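Side-chain contacts in uncharacterized protein DSY3957 (PDB 3HXL), which probably forms, as a member of the myovirus tail sheath family, the contractile sheath that surrounds the tail tube of a phage or phage-like particle: residues Q71-N76 with V253-G258; V36-I41 with A266-A271; V133-D138 with V159-T164; V98-L103 with I117-Q122. All blocks are in the same frame, centred on the assembly; numbering follows the deposited sequence.

Contact 1: Q71-N76 with V253-G258; sequences QLRLIN and VVLADG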
# COMPACT_ATOMS: atom_id res chain seq x y z
N GLN A 71 7.79 -16.42 1.18
CA GLN A 71 7.88 -15.41 2.23
C GLN A 71 7.42 -14.03 1.79
O GLN A 71 7.01 -13.23 2.63
CB GLN A 71 9.31 -15.32 2.77
CG GLN A 71 9.75 -16.53 3.59
CD GLN A 71 10.45 -17.58 2.77
OE1 GLN A 71 10.18 -17.73 1.57
NE2 GLN A 71 11.34 -18.33 3.40
N LEU A 72 7.48 -13.73 0.50
CA LEU A 72 7.07 -12.40 0.05
C LEU A 72 5.74 -12.40 -0.69
O LEU A 72 5.40 -11.43 -1.37
CB LEU A 72 8.15 -11.77 -0.83
CG LEU A 72 9.53 -11.55 -0.17
CD1 LEU A 72 10.46 -10.89 -1.17
CD2 LEU A 72 9.39 -10.68 1.08
N ARG A 73 4.98 -13.47 -0.53
CA ARG A 73 3.69 -13.60 -1.18
C ARG A 73 2.79 -12.35 -1.12
O ARG A 73 2.28 -11.91 -2.16
CB ARG A 73 2.93 -14.79 -0.58
CG ARG A 73 1.46 -14.83 -0.96
CD ARG A 73 1.28 -14.99 -2.46
NE ARG A 73 1.62 -16.34 -2.90
CZ ARG A 73 1.66 -16.73 -4.17
NH1 ARG A 73 1.38 -15.87 -5.14
NH2 ARG A 73 1.98 -17.98 -4.46
N LEU A 74 2.61 -11.76 0.06
CA LEU A 74 1.75 -10.58 0.18
C LEU A 74 2.24 -9.38 -0.60
O LEU A 74 1.45 -8.59 -1.12
CB LEU A 74 1.56 -10.20 1.65
CG LEU A 74 1.00 -11.31 2.55
CD1 LEU A 74 0.78 -10.77 3.97
CD2 LEU A 74 -0.30 -11.81 1.97
N ILE A 75 3.56 -9.23 -0.69
CA ILE A 75 4.14 -8.12 -1.43
C ILE A 75 3.83 -8.35 -2.91
O ILE A 75 3.46 -7.42 -3.63
CB ILE A 75 5.66 -8.05 -1.18
CG1 ILE A 75 5.91 -7.66 0.28
CG2 ILE A 75 6.32 -7.04 -2.12
CD1 ILE A 75 7.35 -7.70 0.71
N ASN A 76 3.97 -9.59 -3.35
CA ASN A 76 3.70 -9.97 -4.73
C ASN A 76 2.24 -9.66 -5.06
O ASN A 76 1.94 -9.02 -6.07
CB ASN A 76 4.02 -11.46 -4.93
CG ASN A 76 3.74 -11.94 -6.35
OD1 ASN A 76 2.71 -12.57 -6.62
ND2 ASN A 76 4.66 -11.64 -7.25
N VAL A 253 -9.05 -16.88 -1.91
CA VAL A 253 -9.08 -17.50 -3.23
C VAL A 253 -8.09 -18.63 -3.36
O VAL A 253 -7.26 -18.86 -2.48
CB VAL A 253 -8.77 -16.45 -4.31
CG1 VAL A 253 -9.82 -15.34 -4.28
CG2 VAL A 253 -7.39 -15.86 -4.07
N VAL A 254 -8.19 -19.35 -4.47
CA VAL A 254 -7.29 -20.44 -4.76
C VAL A 254 -6.58 -20.04 -6.04
O VAL A 254 -7.22 -19.75 -7.05
CB VAL A 254 -8.04 -21.77 -4.98
CG1 VAL A 254 -7.05 -22.88 -5.24
CG2 VAL A 254 -8.89 -22.09 -3.75
N LEU A 255 -5.25 -20.00 -5.97
CA LEU A 255 -4.42 -19.60 -7.10
C LEU A 255 -4.19 -20.74 -8.09
O LEU A 255 -4.38 -21.91 -7.76
CB LEU A 255 -3.08 -19.07 -6.59
CG LEU A 255 -3.13 -17.90 -5.60
CD1 LEU A 255 -1.71 -17.42 -5.32
CD2 LEU A 255 -3.97 -16.77 -6.16
N ALA A 256 -3.77 -20.39 -9.30
CA ALA A 256 -3.52 -21.39 -10.33
C ALA A 256 -2.42 -22.37 -9.92
O ALA A 256 -2.38 -23.50 -10.39
CB ALA A 256 -3.17 -20.72 -11.65
N ASP A 257 -1.51 -21.93 -9.05
CA ASP A 257 -0.42 -22.80 -8.61
C ASP A 257 -0.86 -23.69 -7.44
O ASP A 257 -0.05 -24.42 -6.88
CB ASP A 257 0.79 -21.96 -8.19
CG ASP A 257 0.58 -21.24 -6.88
OD1 ASP A 257 -0.59 -20.94 -6.54
OD2 ASP A 257 1.58 -20.95 -6.19
N GLY A 258 -2.14 -23.63 -7.10
CA GLY A 258 -2.66 -24.44 -6.01
C GLY A 258 -2.71 -23.73 -4.67
O GLY A 258 -3.35 -24.21 -3.74

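Contact 2: V36-I41 with A266-A271; sequences VSMPLI and ATAWVA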
# COMPACT_ATOMS: atom_id res chain seq x y z
N VAL A 36 -0.31 1.76 -2.52
CA VAL A 36 -0.82 0.92 -1.44
C VAL A 36 0.25 0.82 -0.35
O VAL A 36 1.44 0.95 -0.63
CB VAL A 36 -1.17 -0.51 -1.96
CG1 VAL A 36 0.10 -1.25 -2.39
CG2 VAL A 36 -1.89 -1.31 -0.87
N SER A 37 -0.17 0.62 0.90
CA SER A 37 0.78 0.48 2.01
C SER A 37 0.37 -0.71 2.86
O SER A 37 -0.82 -0.98 3.05
CB SER A 37 0.82 1.73 2.88
OG SER A 37 1.73 1.53 3.96
N MSE A 38 1.35 -1.40 3.41
CA MSE A 38 1.05 -2.58 4.20
C MSE A 38 2.07 -2.86 5.29
O MSE A 38 3.27 -2.78 5.08
CB MSE A 38 0.95 -3.77 3.24
CG MSE A 38 0.65 -5.13 3.84
SE MSE A 38 0.20 -6.40 2.41
CE MSE A 38 1.84 -6.16 1.35
N PRO A 39 1.58 -3.14 6.51
CA PRO A 39 2.48 -3.43 7.63
C PRO A 39 2.65 -4.96 7.69
O PRO A 39 1.67 -5.69 7.77
CB PRO A 39 1.73 -2.87 8.83
CG PRO A 39 0.30 -3.17 8.49
CD PRO A 39 0.21 -2.85 6.99
N LEU A 40 3.90 -5.44 7.66
CA LEU A 40 4.13 -6.87 7.69
C LEU A 40 5.19 -7.35 8.66
O LEU A 40 6.11 -6.62 9.02
CB LEU A 40 4.54 -7.40 6.30
CG LEU A 40 3.54 -7.37 5.14
CD1 LEU A 40 4.16 -8.04 3.92
CD2 LEU A 40 2.26 -8.08 5.54
N ILE A 41 5.04 -8.61 9.05
CA ILE A 41 5.98 -9.27 9.93
C ILE A 41 6.84 -10.06 8.95
O ILE A 41 6.34 -10.95 8.26
CB ILE A 41 5.27 -10.20 10.89
CG1 ILE A 41 4.42 -9.37 11.86
CG2 ILE A 41 6.29 -11.07 11.64
CD1 ILE A 41 3.42 -10.17 12.65
N ALA A 266 -5.84 -12.12 1.38
CA ALA A 266 -6.50 -11.51 0.24
C ALA A 266 -6.60 -9.99 0.33
O ALA A 266 -6.79 -9.32 -0.68
CB ALA A 266 -7.89 -12.13 0.06
N THR A 267 -6.48 -9.44 1.54
CA THR A 267 -6.55 -7.99 1.70
C THR A 267 -5.44 -7.30 0.91
O THR A 267 -5.60 -6.17 0.48
CB THR A 267 -6.42 -7.55 3.19
OG1 THR A 267 -5.12 -7.91 3.70
CG2 THR A 267 -7.50 -8.20 4.05
N ALA A 268 -4.32 -8.00 0.72
CA ALA A 268 -3.18 -7.44 -0.02
C ALA A 268 -3.59 -7.09 -1.45
O ALA A 268 -3.40 -5.95 -1.89
CB ALA A 268 -2.03 -8.45 -0.03
N TRP A 269 -4.13 -8.07 -2.17
CA TRP A 269 -4.57 -7.82 -3.55
C TRP A 269 -5.71 -6.82 -3.59
O TRP A 269 -5.72 -5.91 -4.43
CB TRP A 269 -5.03 -9.12 -4.21
CG TRP A 269 -5.45 -8.93 -5.65
CD1 TRP A 269 -4.64 -8.99 -6.75
CD2 TRP A 269 -6.76 -8.61 -6.12
NE1 TRP A 269 -5.37 -8.74 -7.89
CE2 TRP A 269 -6.68 -8.51 -7.53
CE3 TRP A 269 -8.00 -8.42 -5.50
CZ2 TRP A 269 -7.78 -8.20 -8.33
CZ3 TRP A 269 -9.11 -8.11 -6.30
CH2 TRP A 269 -8.99 -8.02 -7.70
N VAL A 270 -6.69 -6.97 -2.70
CA VAL A 270 -7.82 -6.05 -2.70
C VAL A 270 -7.37 -4.60 -2.52
O VAL A 270 -7.88 -3.70 -3.19
CB VAL A 270 -8.85 -6.42 -1.61
CG1 VAL A 270 -10.00 -5.41 -1.61
CG2 VAL A 270 -9.39 -7.81 -1.87
N ALA A 271 -6.41 -4.39 -1.62
CA ALA A 271 -5.89 -3.05 -1.35
C ALA A 271 -5.14 -2.54 -2.57
O ALA A 271 -5.27 -1.37 -2.94
CB ALA A 271 -4.97 -3.09 -0.14

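Contact 3: V133-D138 with V159-T164; sequences VSTLVD and VIFSGT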
# COMPACT_ATOMS: atom_id res chain seq x y z
N VAL A 133 37.16 -15.66 1.88
CA VAL A 133 36.01 -15.63 2.77
C VAL A 133 34.74 -15.48 1.94
O VAL A 133 34.50 -14.44 1.33
CB VAL A 133 36.10 -14.47 3.78
CG1 VAL A 133 34.94 -14.54 4.77
CG2 VAL A 133 37.43 -14.54 4.51
N SER A 134 33.94 -16.54 1.91
CA SER A 134 32.72 -16.51 1.14
C SER A 134 31.47 -16.54 2.01
O SER A 134 31.45 -17.16 3.08
CB SER A 134 32.71 -17.69 0.16
OG SER A 134 33.78 -17.57 -0.76
N THR A 135 30.44 -15.84 1.56
CA THR A 135 29.18 -15.78 2.27
C THR A 135 28.17 -16.55 1.44
O THR A 135 27.90 -16.21 0.28
CB THR A 135 28.70 -14.32 2.44
OG1 THR A 135 29.71 -13.56 3.10
CG2 THR A 135 27.41 -14.27 3.26
N LEU A 136 27.62 -17.61 2.02
CA LEU A 136 26.64 -18.44 1.34
C LEU A 136 25.24 -18.25 1.90
O LEU A 136 25.06 -18.09 3.11
CB LEU A 136 27.01 -19.92 1.44
CG LEU A 136 28.08 -20.48 0.48
CD1 LEU A 136 29.38 -19.72 0.63
CD2 LEU A 136 28.27 -21.95 0.78
N VAL A 137 24.27 -18.26 1.00
CA VAL A 137 22.86 -18.12 1.36
C VAL A 137 22.14 -19.27 0.67
O VAL A 137 22.10 -19.34 -0.56
CB VAL A 137 22.28 -16.79 0.87
CG1 VAL A 137 20.81 -16.71 1.21
CG2 VAL A 137 23.04 -15.63 1.50
N ASP A 138 21.59 -20.18 1.47
CA ASP A 138 20.90 -21.36 0.94
C ASP A 138 21.88 -22.15 0.08
O ASP A 138 21.50 -22.69 -0.96
CB ASP A 138 19.68 -20.97 0.11
CG ASP A 138 18.53 -20.46 0.95
OD1 ASP A 138 18.34 -20.96 2.08
OD2 ASP A 138 17.80 -19.56 0.47
N VAL A 159 25.97 -9.77 5.66
CA VAL A 159 26.54 -9.80 7.00
C VAL A 159 27.55 -8.71 7.30
O VAL A 159 28.05 -8.02 6.40
CB VAL A 159 27.24 -11.15 7.29
CG1 VAL A 159 26.26 -12.30 7.12
CG2 VAL A 159 28.44 -11.32 6.36
N ILE A 160 27.84 -8.56 8.59
CA ILE A 160 28.80 -7.59 9.09
C ILE A 160 29.89 -8.41 9.77
O ILE A 160 29.60 -9.31 10.56
CB ILE A 160 28.16 -6.65 10.15
CG1 ILE A 160 27.01 -5.85 9.53
CG2 ILE A 160 29.23 -5.72 10.72
CD1 ILE A 160 27.44 -4.90 8.43
N PHE A 161 31.15 -8.11 9.45
CA PHE A 161 32.27 -8.82 10.04
C PHE A 161 32.80 -8.06 11.25
O PHE A 161 32.93 -6.84 11.21
CB PHE A 161 33.38 -8.99 9.01
CG PHE A 161 32.98 -9.79 7.80
CD1 PHE A 161 32.84 -11.17 7.88
CD2 PHE A 161 32.72 -9.15 6.59
CE1 PHE A 161 32.45 -11.91 6.77
CE2 PHE A 161 32.32 -9.88 5.47
CZ PHE A 161 32.19 -11.26 5.56
N SER A 162 33.10 -8.79 12.32
CA SER A 162 33.62 -8.17 13.53
C SER A 162 34.74 -9.01 14.13
O SER A 162 34.85 -10.21 13.86
CB SER A 162 32.50 -7.99 14.56
OG SER A 162 31.91 -9.23 14.91
N GLY A 163 35.56 -8.38 14.96
CA GLY A 163 36.67 -9.08 15.59
C GLY A 163 37.99 -8.48 15.17
O GLY A 163 38.04 -7.48 14.44
N THR A 164 39.08 -9.08 15.63
CA THR A 164 40.41 -8.58 15.29
C THR A 164 41.43 -9.70 15.26
O THR A 164 41.26 -10.73 15.91
CB THR A 164 40.86 -7.51 16.31
OG1 THR A 164 42.24 -7.18 16.10
CG2 THR A 164 40.67 -8.02 17.73

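Contact 4: V98-L103 with I117-Q122; sequences VTVGNL and ITLVIQ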
# COMPACT_ATOMS: atom_id res chain seq x y z
N VAL A 98 27.60 -16.19 14.05
CA VAL A 98 28.48 -17.32 14.28
C VAL A 98 29.90 -16.78 14.47
O VAL A 98 30.26 -15.76 13.89
CB VAL A 98 28.45 -18.31 13.07
CG1 VAL A 98 29.05 -17.66 11.83
CG2 VAL A 98 29.20 -19.59 13.43
N THR A 99 30.68 -17.45 15.31
CA THR A 99 32.05 -17.04 15.57
C THR A 99 33.02 -18.17 15.22
O THR A 99 32.84 -19.31 15.63
CB THR A 99 32.27 -16.65 17.05
OG1 THR A 99 31.50 -15.48 17.37
CG2 THR A 99 33.75 -16.34 17.31
N VAL A 100 34.05 -17.83 14.45
CA VAL A 100 35.07 -18.79 14.05
C VAL A 100 36.40 -18.15 14.43
O VAL A 100 36.90 -17.24 13.75
CB VAL A 100 35.04 -19.06 12.53
CG1 VAL A 100 36.13 -20.05 12.15
CG2 VAL A 100 33.67 -19.61 12.14
N GLY A 101 36.97 -18.61 15.54
CA GLY A 101 38.23 -18.06 16.00
C GLY A 101 38.05 -16.63 16.48
O GLY A 101 37.29 -16.37 17.42
N ASN A 102 38.75 -15.70 15.84
CA ASN A 102 38.67 -14.30 16.21
C ASN A 102 37.55 -13.58 15.46
O ASN A 102 37.10 -12.52 15.87
CB ASN A 102 40.00 -13.60 15.90
CG ASN A 102 41.16 -14.20 16.67
OD1 ASN A 102 41.12 -14.31 17.90
ND2 ASN A 102 42.22 -14.58 15.95
N LEU A 103 37.10 -14.19 14.36
CA LEU A 103 36.06 -13.60 13.53
C LEU A 103 34.63 -13.91 13.93
O LEU A 103 34.28 -15.05 14.23
CB LEU A 103 36.25 -14.05 12.08
CG LEU A 103 35.22 -13.53 11.07
CD1 LEU A 103 35.39 -12.03 10.88
CD2 LEU A 103 35.39 -14.26 9.74
N ILE A 117 22.27 -18.31 6.25
CA ILE A 117 23.58 -17.82 5.85
C ILE A 117 24.65 -18.74 6.43
O ILE A 117 24.55 -19.20 7.56
CB ILE A 117 23.82 -16.39 6.37
CG1 ILE A 117 22.64 -15.50 5.98
CG2 ILE A 117 25.11 -15.83 5.79
CD1 ILE A 117 22.74 -14.08 6.51
N THR A 118 25.68 -19.01 5.63
CA THR A 118 26.78 -19.86 6.08
C THR A 118 28.11 -19.25 5.67
O THR A 118 28.29 -18.81 4.54
CB THR A 118 26.68 -21.28 5.48
OG1 THR A 118 25.47 -21.90 5.93
CG2 THR A 118 27.87 -22.13 5.91
N LEU A 119 29.04 -19.23 6.62
CA LEU A 119 30.37 -18.68 6.39
C LEU A 119 31.34 -19.78 5.95
O LEU A 119 31.33 -20.88 6.48
CB LEU A 119 30.90 -18.03 7.66
CG LEU A 119 32.38 -17.65 7.65
CD1 LEU A 119 32.60 -16.48 6.71
CD2 LEU A 119 32.83 -17.30 9.06
N VAL A 120 32.17 -19.45 4.96
CA VAL A 120 33.17 -20.37 4.45
C VAL A 120 34.50 -19.63 4.35
O VAL A 120 34.59 -18.59 3.70
CB VAL A 120 32.78 -20.91 3.05
CG1 VAL A 120 33.89 -21.80 2.49
CG2 VAL A 120 31.48 -21.72 3.15
N ILE A 121 35.52 -20.17 5.02
CA ILE A 121 36.86 -19.57 5.02
C ILE A 121 37.87 -20.64 4.62
O ILE A 121 38.10 -21.61 5.35
CB ILE A 121 37.23 -19.02 6.43
CG1 ILE A 121 36.21 -17.97 6.86
CG2 ILE A 121 38.62 -18.39 6.40
CD1 ILE A 121 36.42 -17.45 8.27
N GLN A 122 38.47 -20.47 3.45
CA GLN A 122 39.44 -21.42 2.94
C GLN A 122 40.69 -20.69 2.47
O GLN A 122 40.62 -19.61 1.89
CB GLN A 122 38.83 -22.21 1.78
CG GLN A 122 37.64 -23.08 2.18
CD GLN A 122 38.06 -24.35 2.91
OE1 GLN A 122 38.61 -25.27 2.30
NE2 GLN A 122 37.81 -24.41 4.21

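Contact 1: Q71-N76 with V253-G258
Arg73, the first residue of helix 73-78, reaches across to Leu255 and Asp257, which lie at the close of strand 246-255 and in the tight turn after it. This type I beta turn runs from Leu255 to Gly258 and leads into the short antiparallel strand 260-261, so the contact ties a helix end to a beta hairpin. The side chains approach from opposite directions. The arginine has its CG anti to the backbone N (chi1 167°) and then bends at the next two bonds, a folded course that presents the guanidinium broadside to the leucine. Leu255 CD1 sits over one face of that group, displaced toward its rim, with Arg73 NH1 3.5 Å from Leu255 CD1. The acid comes instead at the guanidinium edge, near its plane, while its own carboxylate plane is turned 71° from that of the arginine. The resulting salt bridge is long, Arg73 NH2 lying 3.5 Å from Asp257 OD2. Both charged groups have stronger partners elsewhere, and the link between them is best read as the lesser part of a small polar network. Arg73 NH1 forms a salt bridge with Glu77 OE2, and Asp257 OD2 takes part in a hydrogen bond with Thr259 OG1.

Contact 2: V36-I41 with A266-A271
No flat group enters the junction where Val36 and Met38 meet Ala271 and Ala268; the indole of Trp269 is directed elsewhere, with Val270 CG2 in plane at its edge, a stacking partner in the ring of Tyr288, and NE1 hydrogen-bonded to Asp289 OD1. What remains between strand and helix is an apolar seam of an alpha/beta fold, in which helix 263-276 packs on a mixed sheet. Strand 35-40 is an inner member of that sheet, lying parallel to both 84-89 and 202-204.

The pairing is consistent with alanines allowing the helix to lie close to the strand. Val36 and Met38, two residues apart, both project toward the helix, whereas Ala268 and Ala271 are almost one turn apart on it. The match therefore runs in opposite senses, Val36 with Ala271 and Met38 with Ala268. At the first pair the alpha carbons, Val36 CA and Ala271 CA, are 6.4 Å apart, near enough for one valine branch to span the gap. That branch is CG2, placed anti to the backbone N, and Val36 CG2 lies 3.6 Å from Ala271 CB.

Met38, modelled as selenomethionine, bridges a wider gap, Met38 CA and Ala268 CA being 7.7 Å apart. Its chain is extended through the first two torsions and bends only at the third (chi3 55°). The bend turns the terminal methyl aside, and Leu74 and Ala78 of helix 73-78 also border this side chain. It is thus the selenium that touches the helix, with Met38 SE 3.9 Å from Ala268 CB.

Contact 3: V133-D138 with V159-T164
Val133 and Thr135 on strand 131-137 face Phe161 and Val159 on strand 159-162 across a gap too wide for backbone pairing: the strand axes approach to 10.3 Å, and their directions differ by 146°. The two strands belong to different antiparallel sheets, and their facing side chains form part of the interior of the beta-sandwich domain.

The separation widens along the contact, and a larger side chain stands at the wider end. Where it is narrower, Thr135 and Val159 reach toward each other tip to tip, their alpha carbons, Thr135 CA and Val159 CA, being 8.1 Å apart. The touching atoms are Thr135 OG1 and Val159 CG2, at 4.2 Å. Farther along, Val133 CA and Phe161 CA stand 10.6 Å apart, and the longer aromatic side chain bridges the space. The phenyl ring enters from the direction opposite to the valine, and its CE1 lies 4.1 Å from Val133 CG1, the methyl that is anti to the backbone N (chi1 -175°). Neighbouring CZ comes within 4.2 Å of Thr135 OG1, so the ring is shared by two successive inward residues of the other sheet. Leu103 and Val105 of strand 103-107 also touch this side chain, from within its own sheet.

Across the seam these are van der Waals contacts, with no hydrogen bond between the segments. The buried hydroxyl of Thr135 finds a weak hydrogen bond with Asn156 ND2 instead, which probably offsets part of the cost of burying this hydroxyl among hydrocarbon neighbours.

Contact 4: V98-L103 with I117-Q122
Leu103 and Leu119 share a conformation, each with CG anti to its own main-chain nitrogen (chi1 179° and 169°), and this stretches both side chains into the space between their strands. Ile121 makes the same reach by another route: its CG1 lies beside the backbone N, and an extended second torsion (chi2 175°) carries CD1 outward. The outcome is a chain of methyl groups. Leu103 CD2 lies 3.7 Å from Ile121 CD1 and 4.0 Å from Leu119 CD2. Leu119 CD2 also meets Val100 CG2, at 3.9 Å, and so touches both ends of the turn that joins the strands opposite. In all three pairs the side chains cross obliquely, with methyl branches meeting.

That turn explains why Val100 and Leu103 work together. It is of type II', with Gly101 and Asn102 at its corner, and it is closed by two backbone hydrogen bonds, Val100 N to Leu103 O at 2.8 Å and Leu103 N to Val100 O at 3.1 Å. As the paired residues of this tight hairpin, they point toward the same partner strand. Val133 touches Leu119, and Phe131 touches Ile121, from the neighbouring strand 131-137. No hydrogen bond joins the segments. Such face-to-face packing of side chains from two antiparallel sheets is characteristic of a beta sandwich, here that of a tail sheath protein.

How the contacts relate
Contacts 3 and 4 belong to one largely apolar interior: their centres are 7 Å apart, and strands 117-123 and 131-137, one from each, are neighbours in the same sheet. Contacts 1 and 2 lie some 32 to 38 Å from that pair, centre to centre, in the alpha/beta part of the chain. They adjoin each other through helix 73-78, where Leu74 CD1 is 3.5 Å from Leu40 CD2. Chemistry follows position. Contact 2, nearest the chain centre, is buried and apolar; contact 1, partly exposed, is the only one with a salt bridge. The sandwich contacts are buried although peripheral, and they join sheet to sheet where contact 2 joins helix to sheet.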